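Local coordinates for protein putative transporter (Clostridium difficile 630, PDB 3LV9) that is the paired CBS-domain piece of a putative membrane transporter of the UPF0053 family, a protein that may bind flavin adenine dinucleotide, at residues Ile47-Lys52 and Ile75-Tyr79; Ile69-Val73 and Ile93-Tyr99. One frame throughout, in Å; residues are numbered along the deposited sequence.

Contact 1: Ile47-Lys52 and Ile75-Tyr79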
loop_
_atom_site.group_PDB
_atom_site.type_symbol
_atom_site.label_atom_id
_atom_site.label_comp_id
_atom_site.label_asym_id
_atom_site.label_seq_id
_atom_site.Cartn_x
_atom_site.Cartn_y
_atom_site.Cartn_z
ATOM N N ILE A 47 -15.513 4.331 9.610
ATOM C CA ILE A 47 -14.642 3.779 8.575
ATOM C C ILE A 47 -13.573 4.794 8.165
ATOM O O ILE A 47 -12.389 4.498 8.159
ATOM C CB ILE A 47 -15.463 3.337 7.345
ATOM C CG1 ILE A 47 -16.324 2.124 7.710
ATOM C CG2 ILE A 47 -14.579 3.068 6.151
ATOM C CD1 ILE A 47 -17.287 1.659 6.562
ATOM N N LEU A 48 -13.975 6.010 7.853
ATOM C CA LEU A 48 -12.992 7.018 7.479
ATOM C C LEU A 48 -12.057 7.284 8.633
ATOM O O LEU A 48 -10.864 7.475 8.427
ATOM C CB LEU A 48 -13.675 8.298 7.092
ATOM C CG LEU A 48 -14.595 8.096 5.894
ATOM C CD1 LEU A 48 -15.351 9.390 5.561
ATOM C CD2 LEU A 48 -13.826 7.574 4.701
ATOM N N ALA A 49 -12.577 7.282 9.852
ATOM C CA ALA A 49 -11.699 7.550 11.003
ATOM C C ALA A 49 -10.599 6.483 11.128
ATOM O O ALA A 49 -9.432 6.818 11.411
ATOM C CB ALA A 49 -12.484 7.659 12.290
ATOM N N ILE A 50 -10.948 5.212 10.894
ATOM C CA ILE A 50 -9.943 4.154 10.986
ATOM C C ILE A 50 -9.038 4.146 9.757
ATOM O O ILE A 50 -7.841 4.062 9.938
ATOM C CB ILE A 50 -10.492 2.715 11.396
ATOM C CG1 ILE A 50 -10.924 1.867 10.210
ATOM C CG2 ILE A 50 -11.661 2.778 12.432
ATOM C CD1 ILE A 50 -12.098 0.810 10.637
ATOM N N LEU A 51 -9.545 4.299 8.530
ATOM C CA LEU A 51 -8.629 4.436 7.360
ATOM C C LEU A 51 -7.603 5.550 7.535
ATOM O O LEU A 51 -6.444 5.398 7.154
ATOM C CB LEU A 51 -9.354 4.672 6.023
ATOM C CG LEU A 51 -10.467 3.696 5.640
ATOM C CD1 LEU A 51 -10.668 3.503 4.157
ATOM C CD2 LEU A 51 -10.267 2.373 6.317
ATOM N N LYS A 52 -8.024 6.665 8.107
ATOM C CA LYS A 52 -7.129 7.795 8.323
ATOM C C LYS A 52 -6.007 7.472 9.330
ATOM O O LYS A 52 -4.852 7.741 9.065
ATOM C CB LYS A 52 -7.926 8.994 8.808
ATOM C CG LYS A 52 -7.211 10.301 8.644
ATOM C CD LYS A 52 -7.418 11.271 9.823
ATOM C CE LYS A 52 -6.462 12.482 9.721
ATOM N NZ LYS A 52 -6.125 13.080 11.056
ATOM N N ILE A 75 -8.722 0.492 -0.021
ATOM C CA ILE A 75 -8.967 1.854 0.405
ATOM C C ILE A 75 -9.410 2.817 -0.761
ATOM O O ILE A 75 -10.189 3.733 -0.562
ATOM C CB ILE A 75 -7.679 2.324 1.166
ATOM C CG1 ILE A 75 -7.939 3.409 2.169
ATOM C CG2 ILE A 75 -6.551 2.768 0.207
ATOM C CD1 ILE A 75 -6.634 4.123 2.542
ATOM N N ARG A 76 -8.916 2.609 -1.978
ATOM C CA ARG A 76 -9.185 3.537 -3.084
ATOM C C ARG A 76 -10.609 3.444 -3.541
ATOM O O ARG A 76 -11.258 4.456 -3.877
ATOM C CB ARG A 76 -8.304 3.247 -4.290
ATOM C CG ARG A 76 -7.093 4.088 -4.294
ATOM C CD ARG A 76 -6.373 4.030 -5.611
ATOM N NE ARG A 76 -5.970 2.686 -5.988
ATOM C CZ ARG A 76 -4.787 2.115 -5.718
ATOM N NH1 ARG A 76 -4.561 0.876 -6.152
ATOM N NH2 ARG A 76 -3.831 2.749 -5.026
ATOM N N ASP A 77 -11.050 2.203 -3.620
ATOM C CA ASP A 77 -12.435 1.885 -3.868
ATOM C C ASP A 77 -13.375 2.507 -2.823
ATOM O O ASP A 77 -14.384 3.087 -3.191
ATOM C CB ASP A 77 -12.626 0.374 -3.875
ATOM C CG ASP A 77 -11.679 -0.337 -4.787
ATOM O OD1 ASP A 77 -10.972 0.314 -5.572
ATOM O OD2 ASP A 77 -11.651 -1.576 -4.701
ATOM N N LEU A 78 -13.057 2.387 -1.539
ATOM C CA LEU A 78 -13.888 2.978 -0.499
ATOM C C LEU A 78 -14.007 4.489 -0.734
ATOM O O LEU A 78 -15.106 5.084 -0.683
ATOM C CB LEU A 78 -13.308 2.742 0.907
ATOM C CG LEU A 78 -13.694 1.522 1.761
ATOM C CD1 LEU A 78 -12.791 1.411 2.997
ATOM C CD2 LEU A 78 -15.102 1.522 2.231
ATOM N N TYR A 79 -12.860 5.122 -0.962
ATOM C CA TYR A 79 -12.793 6.585 -1.037
ATOM C C TYR A 79 -13.507 7.026 -2.318
ATOM O O TYR A 79 -14.294 7.975 -2.288
ATOM C CB TYR A 79 -11.344 7.078 -1.026
ATOM C CG TYR A 79 -10.608 7.147 0.318
ATOM C CD1 TYR A 79 -11.273 7.458 1.487
ATOM C CD2 TYR A 79 -9.223 6.978 0.397
ATOM C CE1 TYR A 79 -10.610 7.576 2.683
ATOM C CE2 TYR A 79 -8.558 7.099 1.604
ATOM C CZ TYR A 79 -9.275 7.394 2.737
ATOM O OH TYR A 79 -8.695 7.517 3.965
#

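Contact 2: Ile69-Val73 and Ile93-Tyr99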
loop_
_atom_site.group_PDB
_atom_site.type_symbol
_atom_site.label_atom_id
_atom_site.label_comp_id
_atom_site.label_asym_id
_atom_site.label_seq_id
_atom_site.Cartn_x
_atom_site.Cartn_y
_atom_site.Cartn_z
ATOM N N ILE A 69 -15.501 -13.532 8.122
ATOM C CA ILE A 69 -14.967 -12.648 7.094
ATOM C C ILE A 69 -15.749 -12.787 5.796
ATOM O O ILE A 69 -15.907 -13.885 5.285
ATOM C CB ILE A 69 -13.518 -12.970 6.739
ATOM C CG1 ILE A 69 -12.638 -12.936 7.983
ATOM C CG2 ILE A 69 -13.000 -11.984 5.685
ATOM C CD1 ILE A 69 -12.686 -11.694 8.705
ATOM N N LEU A 70 -16.191 -11.668 5.241
ATOM C CA LEU A 70 -16.902 -11.653 3.967
ATOM C C LEU A 70 -15.974 -11.460 2.737
ATOM O O LEU A 70 -16.311 -11.834 1.603
ATOM C CB LEU A 70 -17.931 -10.530 4.006
ATOM C CG LEU A 70 -18.920 -10.508 5.175
ATOM C CD1 LEU A 70 -19.936 -9.356 4.896
ATOM C CD2 LEU A 70 -19.643 -11.846 5.355
ATOM N N GLY A 71 -14.815 -10.855 2.959
ATOM C CA GLY A 71 -13.880 -10.587 1.864
ATOM C C GLY A 71 -13.026 -9.447 2.310
ATOM O O GLY A 71 -12.860 -9.257 3.496
ATOM N N PHE A 72 -12.481 -8.679 1.381
ATOM C CA PHE A 72 -11.789 -7.475 1.765
ATOM C C PHE A 72 -12.079 -6.322 0.825
ATOM O O PHE A 72 -12.678 -6.485 -0.241
ATOM C CB PHE A 72 -10.298 -7.718 1.844
ATOM C CG PHE A 72 -9.590 -7.686 0.513
ATOM C CD1 PHE A 72 -8.964 -6.536 0.090
ATOM C CD2 PHE A 72 -9.488 -8.838 -0.264
ATOM C CE1 PHE A 72 -8.240 -6.503 -1.116
ATOM C CE2 PHE A 72 -8.770 -8.836 -1.492
ATOM C CZ PHE A 72 -8.147 -7.660 -1.920
ATOM N N VAL A 73 -11.647 -5.144 1.238
ATOM C CA VAL A 73 -11.828 -4.013 0.418
ATOM C C VAL A 73 -10.541 -3.260 0.373
ATOM O O VAL A 73 -9.723 -3.360 1.279
ATOM C CB VAL A 73 -12.982 -3.124 0.915
ATOM C CG1 VAL A 73 -14.291 -3.835 0.680
ATOM C CG2 VAL A 73 -12.806 -2.747 2.392
ATOM N N ILE A 93 -17.848 -3.361 -3.728
ATOM C CA ILE A 93 -16.382 -3.266 -3.863
ATOM C C ILE A 93 -15.669 -4.392 -3.153
ATOM O O ILE A 93 -14.439 -4.429 -3.098
ATOM C CB ILE A 93 -15.842 -1.922 -3.357
ATOM C CG1 ILE A 93 -16.327 -1.652 -1.940
ATOM C CG2 ILE A 93 -16.265 -0.760 -4.344
ATOM C CD1 ILE A 93 -15.616 -0.474 -1.272
ATOM N N LEU A 94 -16.457 -5.325 -2.629
ATOM C CA LEU A 94 -15.926 -6.442 -1.837
ATOM C C LEU A 94 -15.140 -7.376 -2.759
ATOM O O LEU A 94 -15.634 -7.771 -3.806
ATOM C CB LEU A 94 -17.089 -7.182 -1.154
ATOM C CG LEU A 94 -16.845 -8.076 0.052
ATOM C CD1 LEU A 94 -16.165 -7.283 1.145
ATOM C CD2 LEU A 94 -18.202 -8.710 0.541
ATOM N N ARG A 95 -13.905 -7.671 -2.365
ATOM C CA ARG A 95 -12.948 -8.512 -3.128
ATOM C C ARG A 95 -12.629 -9.790 -2.330
ATOM O O ARG A 95 -12.564 -9.748 -1.114
ATOM C CB ARG A 95 -11.657 -7.732 -3.361
ATOM C CG ARG A 95 -11.761 -6.614 -4.389
ATOM C CD ARG A 95 -10.644 -5.580 -4.233
ATOM N NE ARG A 95 -10.073 -5.144 -5.517
ATOM C CZ ARG A 95 -10.673 -4.376 -6.433
ATOM N NH1 ARG A 95 -11.912 -3.921 -6.265
ATOM N NH2 ARG A 95 -10.021 -4.062 -7.547
ATOM N N ASP A 96 -12.428 -10.913 -3.019
ATOM C CA ASP A 96 -12.283 -12.223 -2.348
ATOM C C ASP A 96 -10.977 -12.359 -1.572
ATOM O O ASP A 96 -9.970 -11.731 -1.927
ATOM C CB ASP A 96 -12.444 -13.357 -3.358
ATOM C CG ASP A 96 -13.927 -13.510 -3.837
ATOM O OD1 ASP A 96 -14.743 -14.048 -3.032
ATOM O OD2 ASP A 96 -14.278 -13.085 -4.994
ATOM N N ILE A 97 -11.016 -13.128 -0.476
ATOM C CA ILE A 97 -9.782 -13.532 0.227
ATOM C C ILE A 97 -9.604 -15.059 0.128
ATOM O O ILE A 97 -10.507 -15.814 -0.281
ATOM C CB ILE A 97 -9.708 -13.115 1.756
ATOM C CG1 ILE A 97 -11.058 -13.295 2.445
ATOM C CG2 ILE A 97 -9.208 -11.679 1.979
ATOM C CD1 ILE A 97 -11.473 -14.729 2.563
ATOM N N ILE A 98 -8.406 -15.491 0.501
ATOM C CA ILE A 98 -8.109 -16.901 0.728
ATOM C C ILE A 98 -7.866 -17.131 2.224
ATOM O O ILE A 98 -7.527 -16.201 2.966
ATOM C CB ILE A 98 -6.882 -17.364 -0.107
ATOM C CG1 ILE A 98 -5.615 -16.584 0.252
ATOM C CG2 ILE A 98 -7.140 -17.162 -1.613
ATOM C CD1 ILE A 98 -4.383 -17.307 -0.209
ATOM N N TYR A 99 -8.033 -18.374 2.655
ATOM C CA TYR A 99 -7.778 -18.750 4.054
ATOM C C TYR A 99 -6.647 -19.730 4.048
ATOM O O TYR A 99 -6.628 -20.656 3.230
ATOM C CB TYR A 99 -9.000 -19.389 4.725
ATOM C CG TYR A 99 -10.241 -18.508 4.770
ATOM C CD1 TYR A 99 -10.556 -17.768 5.898
ATOM C CD2 TYR A 99 -11.091 -18.412 3.679
ATOM C CE1 TYR A 99 -11.679 -16.972 5.936
ATOM C CE2 TYR A 99 -12.213 -17.597 3.719
ATOM C CZ TYR A 99 -12.493 -16.878 4.851
ATOM O OH TYR A 99 -13.626 -16.075 4.899
HETATM O O HOH W 1 -14.459 -16.214 7.610
#

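Contact 1: Ile47-Lys52 and Ile75-Tyr79
The two helices of the first beta-alpha-beta-beta-alpha CBS fold (strand 38-39, helix 44-53, strands 58-62 and 69-74, helix 75-85) meet here, with L51 of helix 44-53 packing on I75 and Y79 of helix 75-85. The short helical segments run roughly antiparallel, 143° between their directions, and their axes stay 11.8 Å apart, a gap bridged by side chains alone. L51 CD1 lies 3.4 Å from I75 CG1, the two side chains lying alongside and pointing opposite ways. I75 extends its CG1 branch anti to the backbone N (chi1 -154°), which carries it to L51. One turn earlier in helix 44-53, I47 CG2 sits 4.0 Å from L78 CD1, these two side chains being roughly perpendicular. The Y79 ring is met at its edge, near its plane, by L48 CD2, 3.8 Å from CE1. Its phenol end runs on toward helix 44-53, where OH comes 3.6 Å from L51 CB. That hydroxyl is hydrogen-bonded to E141 of the second subunit, whose V144 also packs on both L48 and Y79. Apolar contact, aliphatic and aromatic, therefore joins the helices, while the tyrosine oxygen bonds across the subunit interface.

Contact 2: Ile69-Val73 and Ile93-Tyr99
F72 and R95 form a single antiparallel bridge, a hydrogen-bonded pair, where strand 69-74 at the border of the first CBS domain's sheet meets 93-99 of the second CBS repeat. Two backbone bonds make it. F72 N gives its hydrogen to R95 O at 2.7 Å, and R95 N returns one to F72 O at 2.7 Å (N-H...O angle 163°). G71, next to the bridge, has backbone angles that suit glycine, and its CA approaches R95 O to 3.4 Å.

F72 receives contacts on its face and edge. With chi1 at 81°, CG is tucked over the backbone, between N and C, which turns the ring back toward R95-I97. R95 CB makes a CH-pi contact over one face, 3.9 Å from the ring centroid and offset toward the rim, while D96 O lies in plane at the edge, 3.2 Å from CE2. The guanidinium of R95 extends onward to a salt bridge with D77.

Apolar packing continues along both segments. I97 divides its branches, CG2 reaching F72 CD2 at 3.6 Å and CG1 touching both G71 CA and I69 CG2. L94 places CD2 by L70 CB and CD1 by V73 CG1.

At the far end a water joins the segments, accepting from I69 N at 2.9 Å and hydrogen-bonded to Y99 OH at 2.8 Å.

In the fold
Contacts 1 and 2 lie about 16 Å apart, centre to centre, and their segments alternate along the chain: strand 69-74 runs straight into helix 75-85, after which the chain returns as 93-99. Contact 1 is internal to the first CBS domain and lies beside the second subunit, whereas contact 2 joins the two CBS repeats within one chain. They meet directly. D77 OD2 forms a salt bridge with R95 NH1 at 2.8 Å, and beside it I93 CG2 packs on D77 CB at 3.8 Å. L78 is shared ground, its CD1 lying 4.2 Å from V73 CG2 while it also faces helix 44-53.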